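Local coordinates for salivary nitrophorin (Cimex lectularius, PDB 2IMQ), which carries nitric oxide on a cysteine-ligated heme and releases it into the victim during feeding, causing vasodilation, at residues Phe198-Leu201 with Lys202-Lys205. Numbering follows the deposited sequence.
Sequences FDQL and KKAK
Asp-199 and Lys-202 meet at the N-terminus of helix 201-206, a capped helix start at the edge of the DNase I-like beta-sandwich, away from the heme. The cap is made by the carboxylate of Asp-199: OD2 accepts from Leu-201 N at 3.0 Å, the N-H arriving from above the carboxylate plane, 61° out of it. The next N-H of the first turn, Lys-202 N, donates to a water at 2.9 Å, which in turn donates to Asp-199 OD2 at 2.8 Å. One oxygen thus serves two backbone amides, one directly and one through water, while OD1 forms a salt bridge with Arg-244 of strand 243-248. Lys-202 curls back over this turn: with chi1 at 63°, CG is tucked against both arms of its own backbone, and bends at chi3 and chi4 bring NZ weakly to Asp-199 O at 3.3 Å. NZ also donates to Met-196 O and to the water (2.8 Å), which becomes four-coordinate through a weak bond to Asp-199 O. Further along, Gln-200 O accepts from Ala-204 N at 2.9 Å and Leu-201 O from Lys-205 N, the first i to i+4 bonds of the helix; Lys-205 NZ donates to Trp-213 O. The buried Gln-200 amide is held by neighbouring loops, OE1 accepting from Arg-175 N and Lys-147 NZ, NE2 donating to Glu-177 OE1. Its CG lies 4.1 Å from Lys-203 CD.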
loop_
_atom_site.group_PDB
_atom_site.type_symbol
_atom_site.label_atom_id
_atom_site.label_comp_id
_atom_site.label_asym_id
_atom_site.label_seq_id
_atom_site.Cartn_x
_atom_site.Cartn_y
_atom_site.Cartn_z
ATOM N N PHE A 198 12.571 -2.793 16.687
ATOM C CA PHE A 198 13.320 -3.795 15.897
ATOM C C PHE A 198 12.907 -3.786 14.426
ATOM O O PHE A 198 13.511 -4.489 13.625
ATOM C CB PHE A 198 13.116 -5.179 16.495
ATOM C CG PHE A 198 13.572 -5.259 17.894
ATOM C CD1 PHE A 198 12.672 -5.229 18.939
ATOM C CD2 PHE A 198 14.918 -5.351 18.191
ATOM C CE1 PHE A 198 13.102 -5.268 20.237
ATOM C CE2 PHE A 198 15.324 -5.418 19.529
ATOM C CZ PHE A 198 14.422 -5.360 20.513
ATOM N N ASP A 199 11.889 -3.016 14.061
ATOM C CA ASP A 199 11.450 -2.942 12.711
ATOM C C ASP A 199 12.517 -2.260 11.847
ATOM O O ASP A 199 13.192 -1.335 12.253
ATOM C CB ASP A 199 10.108 -2.175 12.649
ATOM C CG ASP A 199 9.657 -1.977 11.240
ATOM O OD1 ASP A 199 9.051 -2.909 10.640
ATOM O OD2 ASP A 199 9.820 -0.857 10.668
ATOM N N GLN A 200 12.608 -2.745 10.609
ATOM C CA GLN A 200 13.697 -2.303 9.692
ATOM C C GLN A 200 13.435 -1.000 8.944
ATOM O O GLN A 200 14.320 -0.514 8.285
ATOM C CB GLN A 200 14.017 -3.429 8.722
ATOM C CG GLN A 200 14.670 -4.628 9.368
ATOM C CD GLN A 200 14.721 -5.835 8.525
ATOM O OE1 GLN A 200 13.834 -6.100 7.712
ATOM N NE2 GLN A 200 15.722 -6.671 8.795
ATOM N N LEU A 201 12.262 -0.385 9.067
ATOM C CA LEU A 201 12.034 0.839 8.299
ATOM C C LEU A 201 13.044 1.890 8.707
ATOM O O LEU A 201 13.601 2.592 7.863
ATOM C CB LEU A 201 10.597 1.317 8.439
ATOM C CG LEU A 201 10.288 2.586 7.609
ATOM C CD1 LEU A 201 10.473 2.318 6.139
ATOM C CD2 LEU A 201 8.857 2.998 7.916
ATOM N N LYS A 202 13.321 2.046 9.995
ATOM C CA LYS A 202 14.299 3.041 10.409
ATOM C C LYS A 202 15.688 2.758 9.897
ATOM O O LYS A 202 16.449 3.670 9.656
ATOM C CB LYS A 202 14.332 3.136 11.933
ATOM C CG LYS A 202 14.766 1.909 12.636
ATOM C CD LYS A 202 14.855 2.091 14.191
ATOM C CE LYS A 202 13.503 2.158 14.811
ATOM N NZ LYS A 202 12.462 1.119 14.405
ATOM N N LYS A 203 16.005 1.481 9.739
ATOM C CA LYS A 203 17.304 1.065 9.138
ATOM C C LYS A 203 17.363 1.419 7.674
ATOM O O LYS A 203 18.369 1.967 7.213
ATOM C CB LYS A 203 17.514 -0.421 9.315
ATOM C CG LYS A 203 17.551 -0.881 10.769
ATOM C CD LYS A 203 17.831 -2.423 10.781
ATOM C CE LYS A 203 17.854 -2.993 12.135
ATOM N NZ LYS A 203 19.116 -2.506 12.736
ATOM N N ALA A 204 16.287 1.174 6.948
ATOM C CA ALA A 204 16.190 1.605 5.572
ATOM C C ALA A 204 16.363 3.112 5.457
ATOM O O ALA A 204 17.132 3.585 4.629
ATOM C CB ALA A 204 14.868 1.146 4.999
ATOM N N LYS A 205 15.699 3.860 6.335
ATOM C CA LYS A 205 15.856 5.303 6.305
ATOM C C LYS A 205 17.254 5.784 6.657
ATOM O O LYS A 205 17.720 6.745 6.053
ATOM C CB LYS A 205 14.838 5.991 7.202
ATOM C CG LYS A 205 13.437 5.806 6.750
ATOM C CD LYS A 205 12.487 6.301 7.792
ATOM C CE LYS A 205 11.247 6.701 7.195
ATOM N NZ LYS A 205 10.421 7.387 8.296
HETATM O O HOH W 1 11.229 1.193 11.873
#